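Local coordinates for divalent ion tolerance protein CutA1 (Ehrlichia chaffeensis, PDB 4IYQ) that belongs to the trimeric CutA family and probably binds copper, with a likely part in divalent metal ion tolerance, at residues Ser42-Glu47 and Thr91-Ala96. Sequence-based numbering, arbitrary orientation.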
ATOM      1  N   SER A  42      -7.093 -11.998 -10.321  1.00 10.10           N
ATOM      2  CA  SER A  42      -6.165 -12.716  -9.477  1.00  9.58           C
ATOM      3  C   SER A  42      -6.005 -14.131 -10.009  1.00 13.17           C
ATOM      4  O   SER A  42      -4.895 -14.609 -10.259  1.00  9.66           O
ATOM      5  CB  SER A  42      -6.682 -12.730  -8.043  1.00  9.37           C
ATOM      6  OG  SER A  42      -6.716 -11.413  -7.517  1.00 12.17           O
ATOM      7  N   ASN A  43      -7.148 -14.777 -10.203  1.00 10.31           N
ATOM      8  CA  ASN A  43      -7.224 -16.099 -10.789  1.00 10.73           C
ATOM      9  C   ASN A  43      -6.513 -16.279 -12.125  1.00 14.88           C
ATOM     10  O   ASN A  43      -5.656 -17.147 -12.249  1.00 14.78           O
ATOM     11  CB  ASN A  43      -8.689 -16.474 -10.952  1.00 21.75           C
ATOM     12  CG  ASN A  43      -8.992 -17.807 -10.377  1.00 28.80           C
ATOM     13  OD1 ASN A  43      -9.192 -17.932  -9.173  1.00 38.33           O
ATOM     14  ND2 ASN A  43      -9.011 -18.828 -11.219  1.00 30.31           N
ATOM     15  N   ILE A  44      -6.876 -15.454 -13.111  1.00 16.82           N
ATOM     16  CA  ILE A  44      -6.299 -15.521 -14.448  1.00 11.75           C
ATOM     17  C   ILE A  44      -4.777 -15.330 -14.418  1.00 15.50           C
ATOM     18  O   ILE A  44      -4.042 -16.070 -15.075  1.00 12.40           O
ATOM     19  CB  ILE A  44      -6.961 -14.480 -15.407  1.00 17.52           C
ATOM     20  CG1 ILE A  44      -8.391 -14.925 -15.763  1.00 16.77           C
ATOM     21  CG2 ILE A  44      -6.153 -14.327 -16.696  1.00 12.65           C
ATOM     22  CD1 ILE A  44      -9.290 -13.821 -16.350  1.00 13.67           C
ATOM     23  N   LEU A  45      -4.301 -14.371 -13.634  1.00 10.68           N
ATOM     24  CA  LEU A  45      -2.866 -14.160 -13.513  1.00 10.32           C
ATOM     25  C   LEU A  45      -2.163 -15.348 -12.852  1.00 17.01           C
ATOM     26  O   LEU A  45      -1.064 -15.739 -13.262  1.00 10.23           O
ATOM     27  CB  LEU A  45      -2.577 -12.891 -12.724  1.00 13.12           C
ATOM     28  CG  LEU A  45      -3.011 -11.587 -13.391  1.00 10.09           C
ATOM     29  CD1 LEU A  45      -2.884 -10.436 -12.378  1.00 10.08           C
ATOM     30  CD2 LEU A  45      -2.225 -11.331 -14.654  1.00 10.48           C
ATOM     31  N   LEU A  46      -2.793 -15.920 -11.829  1.00 16.29           N
ATOM     32  CA  LEU A  46      -2.207 -17.066 -11.142  1.00  9.88           C
ATOM     33  C   LEU A  46      -2.101 -18.264 -12.079  1.00 13.00           C
ATOM     34  O   LEU A  46      -1.066 -18.937 -12.126  1.00 10.57           O
ATOM     35  CB  LEU A  46      -3.016 -17.428  -9.894  1.00  9.71           C
ATOM     36  CG  LEU A  46      -2.767 -16.510  -8.693  1.00  9.38           C
ATOM     37  CD1 LEU A  46      -3.803 -16.704  -7.608  1.00  9.14           C
ATOM     38  CD2 LEU A  46      -1.381 -16.757  -8.117  1.00  8.96           C
ATOM     39  N   GLU A  47      -3.158 -18.534 -12.839  1.00 10.96           N
ATOM     40  CA  GLU A  47      -3.129 -19.716 -13.679  1.00 23.61           C
ATOM     41  C   GLU A  47      -2.114 -19.517 -14.805  1.00 25.80           C
ATOM     42  O   GLU A  47      -1.646 -20.491 -15.379  1.00 27.35           O
ATOM     43  CB  GLU A  47      -4.521 -20.097 -14.197  1.00 24.10           C
ATOM     44  CG  GLU A  47      -5.167 -19.213 -15.217  1.00 31.67           C
ATOM     45  CD  GLU A  47      -6.473 -19.842 -15.735  1.00 40.53           C
ATOM     46  OE1 GLU A  47      -7.081 -19.282 -16.685  1.00 41.25           O
ATOM     47  OE2 GLU A  47      -6.884 -20.898 -15.179  1.00 37.33           O
ATOM     48  N   THR A  91       1.283  -6.516 -16.405  1.00 11.20           N
ATOM     49  CA  THR A  91       0.534  -5.287 -16.664  1.00 12.47           C
ATOM     50  C   THR A  91      -0.269  -5.370 -17.986  1.00 15.30           C
ATOM     51  O   THR A  91      -1.464  -5.046 -18.028  1.00 14.98           O
ATOM     52  CB  THR A  91       1.467  -4.071 -16.726  1.00 11.75           C
ATOM     53  OG1 THR A  91       2.194  -3.978 -15.507  1.00 14.69           O
ATOM     54  CG2 THR A  91       0.681  -2.792 -16.945  1.00 12.20           C
ATOM     55  N   ASN A  92       0.378  -5.839 -19.048  1.00 12.78           N
ATOM     56  CA  ASN A  92      -0.287  -5.983 -20.334  1.00 14.59           C
ATOM     57  C   ASN A  92      -1.474  -6.904 -20.210  1.00 19.36           C
ATOM     58  O   ASN A  92      -2.517  -6.670 -20.839  1.00 20.75           O
ATOM     59  CB  ASN A  92       0.659  -6.518 -21.404  1.00 14.14           C
ATOM     60  CG  ASN A  92       1.731  -5.538 -21.759  1.00 24.56           C
ATOM     61  OD1 ASN A  92       1.617  -4.344 -21.472  1.00 27.51           O
ATOM     62  ND2 ASN A  92       2.787  -6.025 -22.399  1.00 26.09           N
ATOM     63  N   LYS A  93      -1.306  -7.963 -19.420  1.00 12.95           N
ATOM     64  CA  LYS A  93      -2.375  -8.937 -19.258  1.00 12.97           C
ATOM     65  C   LYS A  93      -3.553  -8.326 -18.494  1.00 25.22           C
ATOM     66  O   LYS A  93      -4.710  -8.470 -18.904  1.00 21.96           O
ATOM     67  CB  LYS A  93      -1.858 -10.168 -18.534  1.00 12.40           C
ATOM     68  CG  LYS A  93      -2.864 -11.277 -18.406  1.00 12.51           C
ATOM     69  CD  LYS A  93      -3.222 -11.813 -19.743  1.00 13.41           C
ATOM     70  CE  LYS A  93      -3.962 -13.106 -19.590  1.00 21.17           C
ATOM     71  NZ  LYS A  93      -4.324 -13.681 -20.902  1.00 18.35           N
ATOM     72  N   ILE A  94      -3.244  -7.601 -17.417  1.00 12.20           N
ATOM     73  CA  ILE A  94      -4.266  -6.949 -16.602  1.00 15.96           C
ATOM     74  C   ILE A  94      -5.053  -5.948 -17.449  1.00 16.79           C
ATOM     75  O   ILE A  94      -6.280  -5.909 -17.362  1.00 13.32           O
ATOM     76  CB  ILE A  94      -3.658  -6.243 -15.358  1.00 11.41           C
ATOM     77  CG1 ILE A  94      -3.086  -7.274 -14.369  1.00 10.69           C
ATOM     78  CG2 ILE A  94      -4.708  -5.420 -14.644  1.00 20.53           C
ATOM     79  CD1 ILE A  94      -2.133  -6.673 -13.350  1.00 10.15           C
ATOM     80  N   GLN A  95      -4.359  -5.190 -18.303  1.00 13.35           N
ATOM     81  CA  GLN A  95      -5.020  -4.214 -19.178  1.00 19.78           C
ATOM     82  C   GLN A  95      -6.006  -4.906 -20.128  1.00 19.71           C
ATOM     83  O   GLN A  95      -7.125  -4.442 -20.317  1.00 20.98           O
ATOM     84  CB  GLN A  95      -3.989  -3.408 -19.987  1.00 14.68           C
ATOM     85  N   ALA A  96      -5.604  -6.041 -20.683  1.00 15.12           N
ATOM     86  CA  ALA A  96      -6.441  -6.767 -21.629  1.00 15.98           C
ATOM     87  C   ALA A  96      -7.712  -7.315 -20.990  1.00 24.77           C
ATOM     88  O   ALA A  96      -8.738  -7.392 -21.647  1.00 27.52           O
ATOM     89  CB  ALA A  96      -5.653  -7.891 -22.270  1.00 16.00           C
TER
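Leu45 of helix 35-47 reaches into the seam with helix 87-97 and splits its two methyl groups between neighbouring residues there. Its CD1 rests on CG1 of Ile94 at 3.7 Å, the two side chains crossing at about a right angle, while its CD2 lies 3.8 Å from CG of Lys93, whose chain runs past it in the opposite direction. The aliphatic part of Lys93 thus serves as a hydrophobic flank. Lys93 sets out with CG anti to the backbone N (chi1 -176°), then bends at chi2 (65°), which brings its CE to CG2 of Ile44, 3.8 Å away, at the more exposed border of the seam. The interface is thin and purely apolar, burying 161 Å² between segments whose axes come no closer than 10.7 Å and run roughly antiparallel at 140°. Deeper in, Leu45 and Ile94 both touch Leu80 of strand 69-83, and Ile94 also meets Ile105 of strand 105-108. Leu50, in the loop following helix 35-47, packs on both Leu45 and Lys93. Two helices lying side by side over one face of an antiparallel sheet of strand order 2-3-1-4 are characteristic of the ferredoxin-like alpha/beta sandwich of CutA1 subunits.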